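Local coordinates for YfkN protein (Bacillus subtilis subsp. subtilis, PDB 3GVE), which belongs to the calcineurin-like phosphoesterase family and holds a manganese(II) ion and a magnesium ion at neighbouring metal sites, at residues Val10-Leu15 / Asn56-Asp61; Asp291-Lys296 / Val303-Gly308. All blocks are in the same frame, centred on the assembly; numbering follows the deposited sequence.

Contact 1 (Val10-Leu15 / Asn56-Asp61); sequences VHLSIL and NTLLVD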
loop_
_atom_site.group_PDB
_atom_site.type_symbol
_atom_site.label_atom_id
_atom_site.label_comp_id
_atom_site.label_asym_id
_atom_site.label_seq_id
_atom_site.Cartn_x
_atom_site.Cartn_y
_atom_site.Cartn_z
ATOM N N VAL A 10 16.057 -35.787 13.099
ATOM C CA VAL A 10 14.694 -35.218 13.213
ATOM C C VAL A 10 14.487 -34.201 12.066
ATOM O O VAL A 10 15.251 -33.285 11.938
ATOM C CB VAL A 10 14.475 -34.530 14.554
ATOM C CG1 VAL A 10 13.116 -33.903 14.598
ATOM C CG2 VAL A 10 14.653 -35.541 15.748
ATOM N N HIS A 11 13.441 -34.362 11.274
ATOM C CA HIS A 11 13.143 -33.344 10.275
ATOM C C HIS A 11 12.116 -32.387 10.887
ATOM O O HIS A 11 10.997 -32.784 11.111
ATOM C CB HIS A 11 12.624 -33.997 8.991
ATOM C CG HIS A 11 12.207 -33.024 7.933
ATOM N ND1 HIS A 11 11.350 -33.373 6.914
ATOM C CD2 HIS A 11 12.512 -31.722 7.739
ATOM C CE1 HIS A 11 11.162 -32.335 6.123
ATOM N NE2 HIS A 11 11.839 -31.314 6.613
ATOM N N LEU A 12 12.520 -31.165 11.167
ATOM C CA LEU A 12 11.635 -30.150 11.712
ATOM C C LEU A 12 11.332 -29.127 10.604
ATOM O O LEU A 12 12.232 -28.658 9.937
ATOM C CB LEU A 12 12.324 -29.472 12.903
ATOM C CG LEU A 12 11.575 -28.319 13.560
ATOM C CD1 LEU A 12 10.267 -28.827 14.159
ATOM C CD2 LEU A 12 12.437 -27.675 14.625
ATOM N N SER A 13 10.057 -28.820 10.394
ATOM C CA SER A 13 9.661 -27.813 9.414
ATOM C C SER A 13 9.101 -26.607 10.143
ATOM O O SER A 13 8.367 -26.746 11.100
ATOM C CB SER A 13 8.597 -28.366 8.483
ATOM O OG SER A 13 9.117 -29.388 7.671
ATOM N N ILE A 14 9.459 -25.421 9.679
ATOM C CA ILE A 14 8.926 -24.192 10.240
ATOM C C ILE A 14 8.211 -23.455 9.126
ATOM O O ILE A 14 8.806 -23.154 8.116
ATOM C CB ILE A 14 10.063 -23.286 10.789
ATOM C CG1 ILE A 14 10.902 -24.014 11.849
ATOM C CG2 ILE A 14 9.492 -22.000 11.377
ATOM C CD1 ILE A 14 12.294 -23.461 11.967
ATOM N N LEU A 15 6.932 -23.181 9.328
ATOM C CA LEU A 15 6.135 -22.404 8.369
ATOM C C LEU A 15 5.964 -20.991 8.907
ATOM O O LEU A 15 5.769 -20.828 10.093
ATOM C CB LEU A 15 4.772 -23.052 8.192
ATOM C CG LEU A 15 4.772 -24.560 7.893
ATOM C CD1 LEU A 15 3.334 -25.030 7.716
ATOM C CD2 LEU A 15 5.601 -24.892 6.658
ATOM N N ASN A 56 6.195 -32.926 12.333
ATOM C CA ASN A 56 7.024 -32.004 13.103
ATOM C C ASN A 56 7.016 -30.626 12.456
ATOM O O ASN A 56 7.985 -30.200 11.887
ATOM C CB ASN A 56 8.480 -32.499 13.197
ATOM C CG ASN A 56 8.612 -33.934 13.687
ATOM O OD1 ASN A 56 7.976 -34.362 14.629
ATOM N ND2 ASN A 56 9.503 -34.649 13.056
ATOM N N THR A 57 5.894 -29.938 12.544
ATOM C CA THR A 57 5.744 -28.634 11.898
ATOM C C THR A 57 5.336 -27.557 12.896
ATOM O O THR A 57 4.381 -27.704 13.661
ATOM C CB THR A 57 4.736 -28.707 10.725
ATOM O OG1 THR A 57 5.260 -29.571 9.714
ATOM C CG2 THR A 57 4.515 -27.336 10.112
ATOM N N LEU A 58 6.088 -26.469 12.877
ATOM C CA LEU A 58 5.786 -25.287 13.657
ATOM C C LEU A 58 5.276 -24.203 12.722
ATOM O O LEU A 58 5.632 -24.196 11.560
ATOM C CB LEU A 58 7.052 -24.800 14.362
ATOM C CG LEU A 58 7.721 -25.849 15.252
ATOM C CD1 LEU A 58 9.064 -25.299 15.704
ATOM C CD2 LEU A 58 6.814 -26.196 16.454
ATOM N N LEU A 59 4.467 -23.294 13.262
ATOM C CA LEU A 59 3.882 -22.199 12.504
ATOM C C LEU A 59 4.076 -20.884 13.270
ATOM O O LEU A 59 3.686 -20.747 14.404
ATOM C CB LEU A 59 2.399 -22.482 12.250
ATOM C CG LEU A 59 1.579 -21.339 11.628
ATOM C CD1 LEU A 59 2.068 -21.002 10.212
ATOM C CD2 LEU A 59 0.099 -21.740 11.603
ATOM N N VAL A 60 4.706 -19.925 12.609
ATOM C CA VAL A 60 5.049 -18.645 13.245
ATOM C C VAL A 60 4.666 -17.464 12.374
ATOM O O VAL A 60 4.642 -17.552 11.163
ATOM C CB VAL A 60 6.567 -18.569 13.582
ATOM C CG1 VAL A 60 6.956 -19.743 14.498
ATOM C CG2 VAL A 60 7.422 -18.578 12.324
ATOM N N ASP A 61 4.361 -16.359 13.028
ATOM C CA ASP A 61 4.129 -15.097 12.324
ATOM C C ASP A 61 5.214 -14.095 12.665
ATOM O O ASP A 61 5.669 -14.041 13.796
ATOM C CB ASP A 61 2.779 -14.493 12.684
ATOM C CG ASP A 61 2.487 -13.255 11.868
ATOM O OD1 ASP A 61 2.231 -13.370 10.658
ATOM O OD2 ASP A 61 2.572 -12.169 12.428
#
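Asn56 reaches across to His11 at the start of a parallel strand pair, 10-15 with 57-61, the two ends of a beta-alpha-beta crossover through helix 40-53. Its CB points at the other strand and lies 3.3 Å from His11 O. CG stands anti to its own carbonyl carbon (chi1 -52°), and beyond it ND2 donates to His11 O at 3.1 Å. The acceptor lies nearly in the amide plane, while ND2 sits above the carbonyl plane of His11. The same ND2 also bonds to Ile154 O. Asparagine suits this place because its amide supplies a backbone-like N-H just before the strand begins.

The main chain then takes over. Ser13 N donates to Asn56 O at 2.9 Å, almost straight at 179°, and the ladder continues through Leu58 N to Ser13 O, Leu15 N to Leu58 O and Val60 N to Leu15 O.

On the face bearing Leu15 and Leu59, which helix 40-53 covers, Thr57 CG2 meets Leu15 CD1 at 3.5 Å, and Leu59 CD1 lies beside Leu15 CB. On the opposite face Leu12 CD1 touches Leu58 CD1 at 4.0 Å, and Ile14 CG2 meets Val60 CG2 at 4.1 Å. Branched aliphatic groups fill this face; the first also carries Thr57 OG1, bonded to Asn54 O, and Ser13 OG, bonded to Asp291 and Asn54. The chemistry implies a buried pair at the sheet's edge whose facing backbone groups are met by the ladder, extended one rung by a side-chain amide, while strand 286-297 takes those on the far edge of 9-17.

Contact 2 (Asp291-Lys296 / Val303-Gly308); sequences DLKLEK and VADSKG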
loop_
_atom_site.group_PDB
_atom_site.type_symbol
_atom_site.label_atom_id
_atom_site.label_comp_id
_atom_site.label_asym_id
_atom_site.label_seq_id
_atom_site.Cartn_x
_atom_site.Cartn_y
_atom_site.Cartn_z
ATOM N N ASP A 291 13.230 -25.991 6.418
ATOM C CA ASP A 291 13.430 -27.385 6.809
ATOM C C ASP A 291 14.759 -27.487 7.535
ATOM O O ASP A 291 15.767 -27.011 7.059
ATOM C CB ASP A 291 13.393 -28.298 5.579
ATOM C CG ASP A 291 12.014 -28.338 4.945
ATOM O OD1 ASP A 291 11.099 -28.877 5.558
ATOM O OD2 ASP A 291 11.845 -27.779 3.850
ATOM N N LEU A 292 14.716 -28.086 8.716
ATOM C CA LEU A 292 15.913 -28.397 9.497
ATOM C C LEU A 292 16.049 -29.906 9.631
ATOM O O LEU A 292 15.104 -30.573 9.994
ATOM C CB LEU A 292 15.825 -27.793 10.894
ATOM C CG LEU A 292 15.688 -26.265 10.992
ATOM C CD1 LEU A 292 15.633 -25.781 12.428
ATOM C CD2 LEU A 292 16.798 -25.562 10.192
ATOM N N LYS A 293 17.291 -30.377 9.411
ATOM C CA LYS A 293 17.596 -31.828 9.782
ATOM C C LYS A 293 18.502 -31.733 11.000
ATOM O O LYS A 293 19.600 -31.254 10.967
ATOM C CB LYS A 293 18.298 -32.533 8.648
ATOM C CG LYS A 293 17.457 -32.702 7.492
ATOM C CD LYS A 293 18.142 -33.398 6.295
ATOM C CE LYS A 293 17.211 -33.570 5.120
ATOM N NZ LYS A 293 17.942 -34.260 3.906
ATOM N N LEU A 294 17.966 -32.101 12.078
ATOM C CA LEU A 294 18.573 -32.095 13.404
ATOM C C LEU A 294 19.190 -33.444 13.736
ATOM O O LEU A 294 18.635 -34.473 13.424
ATOM C CB LEU A 294 17.553 -31.758 14.492
ATOM C CG LEU A 294 16.612 -30.580 14.257
ATOM C CD1 LEU A 294 15.661 -30.481 15.429
ATOM C CD2 LEU A 294 17.444 -29.346 14.154
ATOM N N GLU A 295 20.348 -33.407 14.382
ATOM C CA GLU A 295 21.052 -34.630 14.773
ATOM C C GLU A 295 21.499 -34.535 16.203
ATOM O O GLU A 295 21.960 -33.484 16.603
ATOM C CB GLU A 295 22.271 -34.858 13.887
ATOM C CG GLU A 295 21.970 -35.720 12.714
ATOM C CD GLU A 295 23.133 -35.854 11.773
ATOM O OE1 GLU A 295 24.270 -35.790 12.235
ATOM O OE2 GLU A 295 22.906 -36.018 10.577
ATOM N N LYS A 296 21.382 -35.572 16.945
ATOM C CA LYS A 296 21.843 -35.431 18.301
ATOM C C LYS A 296 23.175 -36.165 18.510
ATOM O O LYS A 296 23.249 -37.316 18.169
ATOM C CB LYS A 296 20.788 -35.904 19.297
ATOM C CG LYS A 296 21.199 -35.781 20.775
ATOM C CD LYS A 296 20.037 -35.404 21.705
ATOM C CE LYS A 296 19.614 -36.401 22.821
ATOM N NZ LYS A 296 18.605 -35.872 23.825
ATOM N N VAL A 303 22.122 -28.577 13.735
ATOM C CA VAL A 303 21.493 -28.630 12.439
ATOM C C VAL A 303 22.469 -29.204 11.426
ATOM O O VAL A 303 23.438 -28.573 11.037
ATOM C CB VAL A 303 21.054 -27.250 11.967
ATOM C CG1 VAL A 303 20.391 -27.350 10.609
ATOM C CG2 VAL A 303 20.120 -26.625 12.978
ATOM N N ALA A 304 22.170 -30.417 11.011
ATOM C CA ALA A 304 23.007 -31.182 10.077
ATOM C C ALA A 304 22.798 -30.648 8.655
ATOM O O ALA A 304 23.703 -30.726 7.814
ATOM C CB ALA A 304 22.654 -32.612 10.140
ATOM N N ASP A 305 21.587 -30.226 8.315
ATOM C CA ASP A 305 21.293 -29.708 6.968
ATOM C C ASP A 305 20.086 -28.793 7.097
ATOM O O ASP A 305 19.336 -28.919 8.036
ATOM C CB ASP A 305 21.003 -30.854 5.989
ATOM C CG ASP A 305 21.056 -30.429 4.511
ATOM O OD1 ASP A 305 21.591 -29.372 4.199
ATOM O OD2 ASP A 305 20.568 -31.201 3.667
ATOM N N SER A 306 19.917 -27.875 6.153
ATOM C CA SER A 306 18.807 -26.878 6.271
ATOM C C SER A 306 18.439 -26.411 4.903
ATOM O O SER A 306 19.226 -26.508 3.945
ATOM C CB SER A 306 19.243 -25.708 7.118
ATOM O OG SER A 306 20.273 -25.048 6.538
ATOM N N LYS A 307 17.258 -25.848 4.760
ATOM C CA LYS A 307 16.855 -25.208 3.512
ATOM C C LYS A 307 15.819 -24.133 3.842
ATOM O O LYS A 307 14.968 -24.390 4.691
ATOM C CB LYS A 307 16.236 -26.254 2.586
ATOM C CG LYS A 307 15.835 -25.736 1.208
ATOM C CD LYS A 307 15.225 -26.876 0.374
ATOM C CE LYS A 307 14.524 -26.370 -0.856
ATOM N NZ LYS A 307 15.457 -25.868 -1.822
ATOM N N GLY A 308 15.889 -22.963 3.185
ATOM C CA GLY A 308 14.835 -21.953 3.211
ATOM C C GLY A 308 14.203 -21.835 1.850
ATOM O O GLY A 308 14.941 -21.707 0.838
#
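A classic beta bulge interrupts the antiparallel hairpin of strands 286-297 and 300-312, where Ala304 and Asp305 both face Lys293. Lys293 O takes a hydrogen bond from Ala304 N at 2.7 Å and a weak one from Asp305 N at 3.5 Å, while Lys293 N donates to Asp305 O. The backbone of Ala304 bends (psi -35°) to fit the extra residue, and the register moves by one: Lys293 pairs with Asp305, but Leu294 pairs with Val303. The small alanine suits the bend, its CB lying 3.4 Å from Lys293 O. Before the shift, Asp291 and Lys307 form a hydrogen-bonded pair, joined both ways through N and O.

The face carrying Leu292, Leu294 and Val303 is mostly apolar, with Ser306 at one end. The two methyls of Val303 are shared: CG1 meets Leu292 CD2 at 4.0 Å and CG2 meets Leu294 CD2, each pair of side chains crossing at a slant. Leu292 CD2 also touches Ser306 CB, and the leucines pack on Val210 of strand 210-215, so this side of the hairpin faces the second sheet.

The other face is charged. Asp291 OD1 accepts from both His11 NE2 and Ser13 OG of strand 9-17, a pair of donors that a carboxylate suits well. Asp305 OD1 has a salt bridge to Lys269 and a weak bond from Ser306 N. The partly exposed position of Lys293 tolerates a long charged chain. In one of its two conformers, and so with some doubt, CG is anti to the carbonyl carbon (chi1 -67°) and the chain runs extended alongside Asp305; Lys293 CD passes 3.8 Å from Asp305 CB, and Lys293 NZ stops 4.0 Å from Asp305 OD2, too far for a salt bridge.

How the contacts relate
From the N terminus, strand 9-17 is laid down first; the chain then runs through helix 40-53 and returns as strand 57-61, closing a loop of 40 residues at contact 1. Contact 2 opens only much later and closes a span of six residues, four of them still strand, around a tight hairpin turn, so the two follow in series, neither nesting nor crossing. They nevertheless share one four-stranded sheet, ordered 57-61, 9-17, 286-297, 300-312, and their centres lie about 11 Å apart. Leu292 N and Leu12 O join the middle strands at 2.8 Å. The early parallel crossover is thereby tied to the late antiparallel hairpin, far apart in sequence.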